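Local coordinates for protein alpha-/beta-galactoside alpha-2,3-sialyltransferase (Photobacterium phosphoreum, PDB 2ZWI) that probably catalyses transfer of sialic acid from a CMP-linked donor to alpha- and beta-galactosides, forming an alpha-2,3 linkage, and binds cytidine monophosphate, at residues T21-E26 / Y215-F220; G161-Y166 / K188-N193; A307-D312 / S328-V333. All coordinates share one frame; numbering follows the deposited sequence. Where two conformers were deposited one is given.

Overall arrangement
The chain reaches contact 1 early, in helix 14-26, but that loop closes only at helix 208-218, after the chain has built the seven-stranded parallel sheet of the N-terminal half. Within this long excursion contact 2 opens and closes, a short loop round strand 168-172 that joins residues 161-166 to helix 185-191. Contact 3 follows in series, in the second, six-stranded parallel sheet domain, where helix 305-310 meets the loop before strand 334-340. No loops cross. Contacts 1 and 3 touch, F220 against T311 and T21 against M310, so the two halves meet there; contact 2 stands apart, its centre about 29 Å from that of contact 1 and about 28 Å from that of contact 3.

Contact 1. Residues T21-E26 / Y215-F220; sequences TQIINE and YNFTGF
F217, the last phenylalanine of helix 208-218, presents a ring edge to I24 of helix 14-26, with I23 nearby, and gives up more surface to the contact than either isoleucine. The nearer of the two is I24. Its CD1 methyl comes to the rim of the ring, close to the ring plane, with I24 CD1 3.7 Å from F217 CD2. Behind it, I24 CG1 lies 4.0 Å from F217 CE2, so the outer arm of the isoleucine runs along one ring edge while the two side chains run antiparallel past one another. The arm gets there because CG1 sits beside the backbone N (chi1 -64°) and CD1 continues the chain outward in a nearly extended form. I23 adds a looser touch from an oblique direction, its CG2 4.5 Å from F217 CE2. F217 itself is turned well off the usual staggered position (chi1 -99°), which carries its ring into this apolar site. L46 and I50 of helix 44-50 also pack on the ring, so a broad flat group suits a place where three helices converge, and branched isoleucines fill in beside it. Beyond F217 the helix stops: G219 takes a positive phi, a conformation easiest for glycine, and T218 OG1 accepts from F220 N at 3.2 Å, an ST turn; F220 packs on A307 and L308. I24 O is bonded by Q210 NE2, a polar link beside the apolar one. The arrangement is plain apolar helix-to-helix packing, here on helices flanking the Rossmann-like N-terminal domain of a GT-B fold.

Contact 2. Residues G161-Y166 / K188-N193; sequences GFSQLY and KRVISN
S163 and Q164 are the residues that meet V190 and I191, and G161 prepares the turn that presents them. With no side chain of its own, G161 makes way for the Q164 amide, which folds back on it: Q164 NE2 donates to G161 O at 2.8 Å along a virtually straight N-H line (178°), on a carbonyl lone pair. The same NE2 is also bonded to S138 OG, so this amide is pinned by two partners. The F162 ring meets that of F109, while F162 O accepts from both L165 N and Y166 N. S163 then points at the helix. With OG held between its backbone N and carbonyl carbon (chi1 79°), the hydroxyl oxygen lies 3.5 Å from V190 O and 4.0 Å from I191 CG2. A small serine fits here, where a helix passes close by. Q164 touches mainly through its aliphatic CG, 4.2 Å from V190 CG1. That methyl, anti to the V190 backbone N (chi1 -178°), faces Q164, and a compact branched apolar residue fits against the turn. The approach of S163 OG to V190 O does not amount to a hydrogen bond, and the joint rests on van der Waals contact.

Contact 3. Residues A307-D312 / S328-V333; sequences ALIMTD and SLPNTV
A307 O, in the helix that carries I309 against P330 and S328, is gripped twice by T311, one turn on. T311 OG1 donates to A307 O at 2.8 Å, tilted 21° from the carbonyl plane, and T311 N reaches the same oxygen from the opposite face at 3.1 Å. Threonine suits the end of a helix for this reason: its hydroxyl adds a second bond to a carbonyl of the last turn. A Schellman motif ends the helix, with D312 at positive phi, A313 N bonded to L308 O and D312 N to I309 O.

Across the contact I309 does nearly all the work, through two branches. CG1 stands beside the backbone N (chi1 -62°), which puts the CG2 methyl anti to it and against the CD and CG corner of the P330 ring, with I309 CG2 3.9 Å from P330 CD; the two side chains cross at a slant. The other branch, through CG1, runs out to S328 and the backbone N of L329, where I309 CD1 approaches S328 OG to 3.3 Å and L329 N to 4.0 Å. The polar need of the hydroxyl is met weakly by V325 O, and I309 CD1 touches it by van der Waals contact. Proline suits its place twice over, giving a rigid apolar ring to I309 and opening the type I turn to V333, closed by V333 N to P330 O at 3.2 Å. This packing sets helix 305-310 against the loop that follows helix 325-328 and leads to strand 334-340. F305 and E306 on the first helix, and S323 and S324 just before the second, bind CMP, and the S328 side chain lies about 6 Å from the nucleotide: the contact flanks the CMP site in the C-terminal Rossmann-like domain of a GT-B glycosyltransferase.

Contact 1. Residues T21-E26 / Y215-F220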
ATOM      1  N   THR A  21       1.631  12.180  -0.350  1.00 11.36           N
ATOM      2  CA  THR A  21       1.759  12.680  -1.713  1.00 11.04           C
ATOM      3  C   THR A  21       0.539  13.505  -2.172  1.00 11.15           C
ATOM      4  O   THR A  21       0.702  14.530  -2.819  1.00 10.83           O
ATOM      5  CB  THR A  21       2.070  11.526  -2.683  1.00 10.84           C
ATOM      6  OG1 THR A  21       3.207  10.794  -2.195  1.00 12.19           O
ATOM      7  CG2 THR A  21       2.392  12.053  -4.055  1.00 10.80           C
ATOM      8  N   GLN A  22      -0.671  13.057  -1.829  1.00 11.25           N
ATOM      9  CA  GLN A  22      -1.896  13.810  -2.139  1.00 12.32           C
ATOM     10  C   GLN A  22      -1.965  15.159  -1.417  1.00 11.48           C
ATOM     11  O   GLN A  22      -2.363  16.174  -2.012  1.00 11.83           O
ATOM     12  CB  GLN A  22      -3.139  12.971  -1.806  1.00 12.75           C
ATOM     13  CG  GLN A  22      -3.199  11.612  -2.520  1.00 16.72           C
ATOM     14  CD  GLN A  22      -3.732  11.701  -3.941  1.00 20.34           C
ATOM     15  OE1 GLN A  22      -3.121  12.317  -4.816  1.00 20.33           O
ATOM     16  NE2 GLN A  22      -4.877  11.066  -4.179  1.00 23.26           N
ATOM     17  N   ILE A  23      -1.590  15.172  -0.137  1.00 11.13           N
ATOM     18  CA  ILE A  23      -1.542  16.409   0.650  1.00 11.42           C
ATOM     19  C   ILE A  23      -0.639  17.407  -0.073  1.00 11.66           C
ATOM     20  O   ILE A  23      -1.038  18.546  -0.310  1.00 12.11           O
ATOM     21  CB  ILE A  23      -1.006  16.179   2.093  1.00 11.30           C
ATOM     22  CG1 ILE A  23      -2.069  15.498   2.968  1.00 11.14           C
ATOM     23  CG2 ILE A  23      -0.519  17.513   2.717  1.00 10.82           C
ATOM     24  CD1 ILE A  23      -1.516  14.884   4.290  1.00 11.64           C
ATOM     25  N   ILE A  24       0.549  16.944  -0.459  1.00 11.50           N
ATOM     26  CA  ILE A  24       1.542  17.780  -1.147  1.00 12.31           C
ATOM     27  C   ILE A  24       1.020  18.244  -2.513  1.00 13.07           C
ATOM     28  O   ILE A  24       1.160  19.417  -2.866  1.00 13.55           O
ATOM     29  CB  ILE A  24       2.897  17.038  -1.282  1.00 12.09           C
ATOM     30  CG1 ILE A  24       3.506  16.751   0.098  1.00 11.32           C
ATOM     31  CG2 ILE A  24       3.879  17.812  -2.154  1.00 11.31           C
ATOM     32  CD1 ILE A  24       4.505  15.566   0.073  1.00 12.49           C
ATOM     33  N   ASN A  25       0.394  17.333  -3.256  1.00 13.48           N
ATOM     34  CA  ASN A  25      -0.103  17.654  -4.587  1.00 15.15           C
ATOM     35  C   ASN A  25      -1.221  18.685  -4.525  1.00 15.80           C
ATOM     36  O   ASN A  25      -1.237  19.642  -5.303  1.00 16.17           O
ATOM     37  CB  ASN A  25      -0.609  16.400  -5.307  1.00 15.18           C
ATOM     38  CG  ASN A  25      -0.965  16.668  -6.759  1.00 15.27           C
ATOM     39  OD1 ASN A  25      -0.129  17.128  -7.537  1.00 16.60           O
ATOM     40  ND2 ASN A  25      -2.202  16.374  -7.129  1.00 13.47           N
ATOM     41  N   GLU A  26      -2.140  18.491  -3.583  1.00 16.44           N
ATOM     42  CA  GLU A  26      -3.305  19.365  -3.452  1.00 17.48           C
ATOM     43  C   GLU A  26      -3.002  20.719  -2.832  1.00 17.65           C
ATOM     44  O   GLU A  26      -3.663  21.694  -3.166  1.00 17.93           O
ATOM     45  CB  GLU A  26      -4.408  18.671  -2.668  1.00 17.37           C
ATOM     46  CG  GLU A  26      -5.154  17.656  -3.496  1.00 19.71           C
ATOM     47  CD  GLU A  26      -5.904  16.654  -2.651  1.00 22.87           C
ATOM     48  OE1 GLU A  26      -6.044  15.501  -3.103  1.00 26.48           O
ATOM     49  OE2 GLU A  26      -6.352  17.006  -1.540  1.00 23.71           O
ATOM     50  N   TYR A 215      10.389  14.553   0.883  1.00 14.53           N
ATOM     51  CA  TYR A 215      11.589  14.104   1.600  1.00 14.80           C
ATOM     52  C   TYR A 215      11.474  14.358   3.089  1.00 14.93           C
ATOM     53  O   TYR A 215      11.857  13.505   3.889  1.00 14.84           O
ATOM     54  CB  TYR A 215      12.856  14.779   1.077  1.00 14.74           C
ATOM     55  CG  TYR A 215      13.046  14.706  -0.418  1.00 15.03           C
ATOM     56  CD1 TYR A 215      12.587  13.617  -1.153  1.00 13.29           C
ATOM     57  CD2 TYR A 215      13.709  15.726  -1.095  1.00 14.71           C
ATOM     58  CE1 TYR A 215      12.759  13.561  -2.528  1.00 15.78           C
ATOM     59  CE2 TYR A 215      13.897  15.673  -2.462  1.00 15.27           C
ATOM     60  CZ  TYR A 215      13.424  14.594  -3.172  1.00 14.94           C
ATOM     61  OH  TYR A 215      13.613  14.552  -4.533  1.00 15.28           O
ATOM     62  N   ASN A 216      10.950  15.531   3.458  1.00 15.76           N
ATOM     63  CA  ASN A 216      10.783  15.882   4.875  1.00 16.31           C
ATOM     64  C   ASN A 216       9.773  14.999   5.622  1.00 16.20           C
ATOM     65  O   ASN A 216      10.040  14.564   6.740  1.00 16.75           O
ATOM     66  CB  ASN A 216      10.444  17.363   5.039  1.00 16.55           C
ATOM     67  CG  ASN A 216      11.633  18.269   4.759  1.00 18.11           C
ATOM     68  OD1 ASN A 216      12.785  17.854   4.872  1.00 19.38           O
ATOM     69  ND2 ASN A 216      11.352  19.515   4.384  1.00 19.08           N
ATOM     70  N   PHE A 217       8.623  14.754   5.002  1.00 16.05           N
ATOM     71  CA  PHE A 217       7.604  13.829   5.520  1.00 16.39           C
ATOM     72  C   PHE A 217       8.126  12.412   5.790  1.00 15.87           C
ATOM     73  O   PHE A 217       7.852  11.825   6.832  1.00 15.17           O
ATOM     74  CB  PHE A 217       6.463  13.707   4.504  1.00 17.14           C
ATOM     75  CG  PHE A 217       5.275  14.551   4.811  1.00 17.90           C
ATOM     76  CD1 PHE A 217       4.751  14.601   6.106  1.00 20.17           C
ATOM     77  CD2 PHE A 217       4.635  15.250   3.793  1.00 20.74           C
ATOM     78  CE1 PHE A 217       3.631  15.364   6.390  1.00 21.86           C
ATOM     79  CE2 PHE A 217       3.505  16.020   4.056  1.00 22.05           C
ATOM     80  CZ  PHE A 217       3.000  16.077   5.362  1.00 21.95           C
ATOM     81  N   THR A 218       8.863  11.877   4.822  1.00 15.70           N
ATOM     82  CA  THR A 218       9.281  10.478   4.825  1.00 15.97           C
ATOM     83  C   THR A 218      10.630  10.259   5.503  1.00 16.36           C
ATOM     84  O   THR A 218      10.957   9.134   5.912  1.00 16.45           O
ATOM     85  CB  THR A 218       9.377   9.941   3.382  1.00 15.79           C
ATOM     86  OG1 THR A 218      10.255  10.783   2.623  1.00 15.05           O
ATOM     87  CG2 THR A 218       8.001   9.923   2.727  1.00 14.90           C
ATOM     88  N   GLY A 219      11.417  11.329   5.604  1.00 16.51           N
ATOM     89  CA  GLY A 219      12.800  11.236   6.070  1.00 16.61           C
ATOM     90  C   GLY A 219      13.685  10.554   5.041  1.00 16.84           C
ATOM     91  O   GLY A 219      14.774  10.090   5.367  1.00 17.22           O
ATOM     92  N   PHE A 220      13.213  10.483   3.798  1.00 16.61           N
ATOM     93  CA  PHE A 220      13.951   9.814   2.732  1.00 16.68           C
ATOM     94  C   PHE A 220      14.315  10.770   1.603  1.00 16.95           C
ATOM     95  O   PHE A 220      13.470  11.518   1.119  1.00 17.19           O
ATOM     96  CB  PHE A 220      13.176   8.611   2.168  1.00 16.08           C
ATOM     97  CG  PHE A 220      13.821   8.005   0.946  1.00 15.94           C
ATOM     98  CD1 PHE A 220      14.988   7.239   1.057  1.00 14.40           C
ATOM     99  CD2 PHE A 220      13.289   8.225  -0.317  1.00 15.06           C
ATOM    100  CE1 PHE A 220      15.596   6.699  -0.069  1.00 14.07           C
ATOM    101  CE2 PHE A 220      13.905   7.689  -1.457  1.00 14.53           C
ATOM    102  CZ  PHE A 220      15.057   6.925  -1.327  1.00 14.92           C
TER

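Contact 2. Residues G161-Y166 / K188-N193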
ATOM      1  N   GLY A 161     -17.362  -1.643   0.433  1.00 10.60           N
ATOM      2  CA  GLY A 161     -18.804  -1.416   0.362  1.00 10.35           C
ATOM      3  C   GLY A 161     -19.312  -0.083   0.890  1.00 10.83           C
ATOM      4  O   GLY A 161     -20.528   0.105   1.010  1.00 10.72           O
ATOM      5  N   PHE A 162     -18.397   0.842   1.183  1.00 10.50           N
ATOM      6  CA  PHE A 162     -18.755   2.121   1.825  1.00 10.91           C
ATOM      7  C   PHE A 162     -19.414   3.139   0.892  1.00 11.20           C
ATOM      8  O   PHE A 162     -20.126   4.033   1.370  1.00 10.98           O
ATOM      9  CB  PHE A 162     -17.528   2.776   2.480  1.00 10.16           C
ATOM     10  CG  PHE A 162     -17.128   2.171   3.799  1.00 10.75           C
ATOM     11  CD1 PHE A 162     -17.372   2.851   4.989  1.00 10.85           C
ATOM     12  CD2 PHE A 162     -16.482   0.929   3.849  1.00 11.25           C
ATOM     13  CE1 PHE A 162     -17.000   2.302   6.220  1.00 11.43           C
ATOM     14  CE2 PHE A 162     -16.099   0.369   5.070  1.00 12.35           C
ATOM     15  CZ  PHE A 162     -16.356   1.052   6.259  1.00 11.31           C
ATOM     16  N   SER A 163     -19.175   3.038  -0.422  1.00 11.66           N
ATOM     17  CA  SER A 163     -19.810   3.982  -1.369  1.00 12.16           C
ATOM     18  C   SER A 163     -21.352   3.863  -1.390  1.00 13.03           C
ATOM     19  O   SER A 163     -22.048   4.748  -1.910  1.00 13.10           O
ATOM     20  CB  SER A 163     -19.213   3.868  -2.775  1.00 12.16           C
ATOM     21  OG  SER A 163     -19.729   2.742  -3.476  1.00 11.71           O
ATOM     22  N   GLN A 164     -21.871   2.774  -0.815  1.00 13.33           N
ATOM     23  CA  GLN A 164     -23.309   2.624  -0.581  1.00 13.88           C
ATOM     24  C   GLN A 164     -23.826   3.603   0.476  1.00 13.96           C
ATOM     25  O   GLN A 164     -25.016   3.907   0.514  1.00 14.04           O
ATOM     26  CB  GLN A 164     -23.635   1.180  -0.160  1.00 13.42           C
ATOM     27  CG  GLN A 164     -23.302   0.135  -1.225  1.00 13.41           C
ATOM     28  CD  GLN A 164     -23.390  -1.301  -0.714  1.00 14.29           C
ATOM     29  OE1 GLN A 164     -24.260  -2.062  -1.133  1.00 14.94           O
ATOM     30  NE2 GLN A 164     -22.485  -1.678   0.191  1.00 14.13           N
ATOM     31  N   LEU A 165     -22.929   4.093   1.331  1.00 14.26           N
ATOM     32  CA  LEU A 165     -23.322   4.922   2.474  1.00 14.45           C
ATOM     33  C   LEU A 165     -22.860   6.368   2.395  1.00 14.18           C
ATOM     34  O   LEU A 165     -23.564   7.268   2.868  1.00 14.00           O
ATOM     35  CB  LEU A 165     -22.812   4.319   3.787  1.00 14.55           C
ATOM     36  CG  LEU A 165     -23.467   3.085   4.421  1.00 15.67           C
ATOM     37  CD1 LEU A 165     -24.973   3.260   4.530  1.00 16.43           C
ATOM     38  CD2 LEU A 165     -23.123   1.837   3.654  1.00 19.18           C
ATOM     39  N   TYR A 166     -21.664   6.579   1.843  1.00 13.34           N
ATOM     40  CA  TYR A 166     -21.035   7.892   1.792  1.00 13.24           C
ATOM     41  C   TYR A 166     -20.351   8.096   0.439  1.00 12.84           C
ATOM     42  O   TYR A 166     -19.981   7.116  -0.217  1.00 13.33           O
ATOM     43  CB  TYR A 166     -19.980   8.029   2.911  1.00 13.82           C
ATOM     44  CG  TYR A 166     -20.536   7.839   4.310  1.00 14.39           C
ATOM     45  CD1 TYR A 166     -20.561   6.579   4.903  1.00 12.80           C
ATOM     46  CD2 TYR A 166     -21.042   8.922   5.030  1.00 13.21           C
ATOM     47  CE1 TYR A 166     -21.082   6.397   6.188  1.00 14.81           C
ATOM     48  CE2 TYR A 166     -21.571   8.753   6.318  1.00 14.60           C
ATOM     49  CZ  TYR A 166     -21.583   7.485   6.885  1.00 14.78           C
ATOM     50  OH  TYR A 166     -22.098   7.305   8.144  1.00 16.60           O
ATOM     51  N   LYS A 188     -17.622  -5.075  -8.952  1.00 15.80           N
ATOM     52  CA  LYS A 188     -17.394  -3.983  -9.903  0.70 16.58           C
ATOM     53  C   LYS A 188     -18.619  -3.066  -9.982  1.00 16.63           C
ATOM     54  O   LYS A 188     -18.487  -1.832  -9.958  1.00 16.58           O
ATOM     55  CB  LYS A 188     -17.016  -4.544 -11.290  0.70 16.77           C
ATOM     56  CG  LYS A 188     -16.827  -3.516 -12.418  0.70 17.90           C
ATOM     57  CD  LYS A 188     -15.712  -2.511 -12.125  0.70 20.60           C
ATOM     58  CE  LYS A 188     -15.365  -1.707 -13.376  0.70 22.76           C
ATOM     59  NZ  LYS A 188     -14.302  -0.690 -13.129  0.70 23.66           N
ATOM     60  N   ARG A 189     -19.809  -3.668 -10.049  1.00 16.58           N
ATOM     61  CA  ARG A 189     -21.055  -2.905 -10.111  1.00 17.30           C
ATOM     62  C   ARG A 189     -21.229  -1.967  -8.935  1.00 17.00           C
ATOM     63  O   ARG A 189     -21.799  -0.901  -9.086  1.00 17.64           O
ATOM     64  CB  ARG A 189     -22.265  -3.830 -10.186  1.00 17.60           C
ATOM     65  CG  ARG A 189     -22.752  -4.100 -11.601  1.00 20.11           C
ATOM     66  CD  ARG A 189     -24.164  -4.690 -11.584  1.00 21.88           C
ATOM     67  NE  ARG A 189     -24.259  -5.747 -10.589  1.00 22.94           N
ATOM     68  CZ  ARG A 189     -24.065  -7.037 -10.846  1.00 23.00           C
ATOM     69  NH1 ARG A 189     -23.794  -7.446 -12.084  1.00 22.65           N
ATOM     70  NH2 ARG A 189     -24.172  -7.918  -9.863  1.00 22.89           N
ATOM     71  N   VAL A 190     -20.771  -2.382  -7.759  1.00 16.36           N
ATOM     72  CA  VAL A 190     -20.845  -1.554  -6.565  1.00 16.20           C
ATOM     73  C   VAL A 190     -19.926  -0.319  -6.677  1.00 16.10           C
ATOM     74  O   VAL A 190     -20.350   0.810  -6.378  1.00 15.70           O
ATOM     75  CB  VAL A 190     -20.531  -2.371  -5.294  1.00 16.26           C
ATOM     76  CG1 VAL A 190     -20.668  -1.513  -4.050  1.00 16.96           C
ATOM     77  CG2 VAL A 190     -21.449  -3.608  -5.216  1.00 16.40           C
ATOM     78  N   ILE A 191     -18.698  -0.523  -7.148  1.00 15.46           N
ATOM     79  CA  ILE A 191     -17.680   0.533  -7.075  1.00 15.70           C
ATOM     80  C   ILE A 191     -17.127   1.110  -8.398  1.00 15.67           C
ATOM     81  O   ILE A 191     -16.175   1.884  -8.369  1.00 15.50           O
ATOM     82  CB  ILE A 191     -16.497   0.094  -6.155  1.00 15.67           C
ATOM     83  CG1 ILE A 191     -15.932  -1.259  -6.605  1.00 14.90           C
ATOM     84  CG2 ILE A 191     -16.955   0.059  -4.696  1.00 15.61           C
ATOM     85  CD1 ILE A 191     -14.774  -1.791  -5.725  1.00 15.94           C
ATOM     86  N   SER A 192     -17.722   0.775  -9.543  1.00 16.34           N
ATOM     87  CA  SER A 192     -17.114   1.140 -10.842  1.00 16.37           C
ATOM     88  C   SER A 192     -16.866   2.647 -11.011  1.00 16.02           C
ATOM     89  O   SER A 192     -15.857   3.049 -11.615  1.00 16.52           O
ATOM     90  CB  SER A 192     -17.906   0.561 -12.036  1.00 16.59           C
ATOM     91  OG  SER A 192     -19.214   1.102 -12.131  1.00 17.86           O
ATOM     92  N   ASN A 193     -17.761   3.466 -10.460  1.00 14.99           N
ATOM     93  CA  ASN A 193     -17.596   4.926 -10.510  1.00 15.13           C
ATOM     94  C   ASN A 193     -16.781   5.508  -9.348  1.00 14.16           C
ATOM     95  O   ASN A 193     -16.539   6.721  -9.291  1.00 13.60           O
ATOM     96  CB  ASN A 193     -18.960   5.614 -10.571  1.00 15.72           C
ATOM     97  CG  ASN A 193     -19.675   5.362 -11.873  1.00 18.09           C
ATOM     98  OD1 ASN A 193     -19.057   5.319 -12.944  1.00 21.25           O
ATOM     99  ND2 ASN A 193     -20.985   5.208 -11.794  1.00 19.41           N
TER

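Contact 3. Residues A307-D312 / S328-V333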
ATOM      1  N   ALA A 307       8.500   4.571  -1.335  1.00 13.82           N
ATOM      2  CA  ALA A 307       9.289   5.813  -1.331  1.00 13.56           C
ATOM      3  C   ALA A 307      10.287   5.859  -2.502  1.00 13.44           C
ATOM      4  O   ALA A 307      10.478   6.913  -3.119  1.00 12.89           O
ATOM      5  CB  ALA A 307       9.993   6.018   0.011  1.00 12.96           C
ATOM      6  N   LEU A 308      10.902   4.715  -2.812  1.00 13.09           N
ATOM      7  CA  LEU A 308      11.752   4.580  -3.992  1.00 13.36           C
ATOM      8  C   LEU A 308      10.959   4.814  -5.268  1.00 13.15           C
ATOM      9  O   LEU A 308      11.448   5.445  -6.211  1.00 13.32           O
ATOM     10  CB  LEU A 308      12.403   3.190  -4.075  1.00 13.68           C
ATOM     11  CG  LEU A 308      13.257   2.686  -2.905  1.00 15.42           C
ATOM     12  CD1 LEU A 308      13.887   1.333  -3.234  1.00 16.40           C
ATOM     13  CD2 LEU A 308      14.309   3.693  -2.544  1.00 15.24           C
ATOM     14  N   ILE A 309       9.748   4.266  -5.310  1.00 12.87           N
ATOM     15  CA  ILE A 309       8.896   4.429  -6.479  1.00 12.39           C
ATOM     16  C   ILE A 309       8.528   5.906  -6.662  1.00 12.20           C
ATOM     17  O   ILE A 309       8.677   6.459  -7.755  1.00 12.57           O
ATOM     18  CB  ILE A 309       7.617   3.550  -6.410  1.00 11.93           C
ATOM     19  CG1 ILE A 309       7.990   2.061  -6.359  1.00 11.78           C
ATOM     20  CG2 ILE A 309       6.729   3.832  -7.619  1.00 11.85           C
ATOM     21  CD1 ILE A 309       6.869   1.146  -5.862  1.00 12.35           C
ATOM     22  N   MET A 310       8.038   6.529  -5.594  1.00 12.15           N
ATOM     23  CA  MET A 310       7.505   7.894  -5.686  1.00 13.21           C
ATOM     24  C   MET A 310       8.593   8.903  -6.075  1.00 13.94           C
ATOM     25  O   MET A 310       8.318   9.861  -6.813  1.00 13.81           O
ATOM     26  CB  MET A 310       6.799   8.304  -4.382  1.00 12.66           C
ATOM     27  CG  MET A 310       5.886   9.526  -4.528  1.00 12.66           C
ATOM     28  SD  MET A 310       4.576   9.285  -5.744  1.00 14.25           S
ATOM     29  CE  MET A 310       3.317   8.483  -4.760  1.00 11.82           C
ATOM     30  N   THR A 311       9.822   8.655  -5.609  1.00 14.42           N
ATOM     31  CA  THR A 311      10.958   9.540  -5.874  1.00 15.23           C
ATOM     32  C   THR A 311      11.687   9.221  -7.188  1.00 16.36           C
ATOM     33  O   THR A 311      12.730   9.809  -7.484  1.00 16.63           O
ATOM     34  CB  THR A 311      11.959   9.597  -4.671  1.00 15.40           C
ATOM     35  OG1 THR A 311      12.512   8.301  -4.401  1.00 13.94           O
ATOM     36  CG2 THR A 311      11.278  10.124  -3.424  1.00 14.68           C
ATOM     37  N   ASP A 312      11.115   8.299  -7.971  1.00 17.03           N
ATOM     38  CA  ASP A 312      11.677   7.823  -9.234  1.00 17.71           C
ATOM     39  C   ASP A 312      13.118   7.297  -9.078  1.00 17.64           C
ATOM     40  O   ASP A 312      14.000   7.630  -9.869  1.00 17.70           O
ATOM     41  CB  ASP A 312      11.575   8.922 -10.316  1.00 18.93           C
ATOM     42  CG  ASP A 312      11.808   8.397 -11.725  1.00 21.11           C
ATOM     43  OD1 ASP A 312      12.215   9.211 -12.577  1.00 24.76           O
ATOM     44  OD2 ASP A 312      11.600   7.188 -11.992  1.00 24.85           O
ATOM     45  N   SER A 328       2.884  -2.393  -6.333  1.00 15.21           N
ATOM     46  CA  SER A 328       3.007  -0.961  -6.633  1.00 16.07           C
ATOM     47  C   SER A 328       4.150  -0.653  -7.601  1.00 16.03           C
ATOM     48  O   SER A 328       4.288   0.480  -8.077  1.00 15.93           O
ATOM     49  CB  SER A 328       3.159  -0.143  -5.351  1.00 15.83           C
ATOM     50  OG  SER A 328       4.314  -0.530  -4.638  1.00 18.24           O
ATOM     51  N   LEU A 329       4.966  -1.663  -7.887  1.00 15.81           N
ATOM     52  CA  LEU A 329       6.099  -1.505  -8.779  1.00 16.41           C
ATOM     53  C   LEU A 329       5.613  -1.184 -10.190  1.00 16.03           C
ATOM     54  O   LEU A 329       4.741  -1.876 -10.710  1.00 15.65           O
ATOM     55  CB  LEU A 329       6.930  -2.790  -8.787  1.00 17.17           C
ATOM     56  CG  LEU A 329       8.325  -2.755  -9.395  1.00 18.46           C
ATOM     57  CD1 LEU A 329       9.235  -1.859  -8.584  1.00 21.46           C
ATOM     58  CD2 LEU A 329       8.874  -4.153  -9.457  1.00 20.49           C
ATOM     59  N   PRO A 330       6.151  -0.112 -10.805  1.00 16.05           N
ATOM     60  CA  PRO A 330       5.785   0.172 -12.200  1.00 15.69           C
ATOM     61  C   PRO A 330       6.147  -0.985 -13.132  1.00 15.88           C
ATOM     62  O   PRO A 330       7.181  -1.636 -12.936  1.00 15.70           O
ATOM     63  CB  PRO A 330       6.610   1.416 -12.526  1.00 15.98           C
ATOM     64  CG  PRO A 330       6.844   2.073 -11.161  1.00 16.58           C
ATOM     65  CD  PRO A 330       7.064   0.909 -10.253  1.00 15.87           C
ATOM     66  N   ASN A 331       5.295  -1.253 -14.124  1.00 15.70           N
ATOM     67  CA  ASN A 331       5.478  -2.414 -15.012  1.00 15.58           C
ATOM     68  C   ASN A 331       6.609  -2.272 -16.042  1.00 15.35           C
ATOM     69  O   ASN A 331       6.888  -3.209 -16.787  1.00 14.49           O
ATOM     70  CB  ASN A 331       4.148  -2.823 -15.688  1.00 15.94           C
ATOM     71  CG  ASN A 331       3.563  -1.731 -16.585  1.00 16.71           C
ATOM     72  OD1 ASN A 331       2.359  -1.721 -16.861  1.00 17.71           O
ATOM     73  ND2 ASN A 331       4.403  -0.818 -17.044  1.00 17.29           N
ATOM     74  N   THR A 332       7.253  -1.100 -16.063  1.00 14.78           N
ATOM     75  CA  THR A 332       8.455  -0.844 -16.875  1.00 14.61           C
ATOM     76  C   THR A 332       9.693  -1.506 -16.268  1.00 14.55           C
ATOM     77  O   THR A 332      10.683  -1.734 -16.963  1.00 14.78           O
ATOM     78  CB  THR A 332       8.768   0.670 -16.956  1.00 14.55           C
ATOM     79  OG1 THR A 332       8.709   1.212 -15.639  1.00 13.74           O
ATOM     80  CG2 THR A 332       7.757   1.401 -17.832  1.00 14.84           C
ATOM     81  N   VAL A 333       9.670  -1.774 -14.964  1.00 14.76           N
ATOM     82  CA  VAL A 333      10.777  -2.522 -14.356  1.00 14.83           C
ATOM     83  C   VAL A 333      10.582  -4.030 -14.554  1.00 14.50           C
ATOM     84  O   VAL A 333       9.527  -4.575 -14.248  1.00 14.92           O
ATOM     85  CB  VAL A 333      11.153  -2.050 -12.885  1.00 15.08           C
ATOM     86  CG1 VAL A 333      10.077  -1.173 -12.269  1.00 16.66           C
ATOM     87  CG2 VAL A 333      11.581  -3.201 -11.966  1.00 15.39           C
TER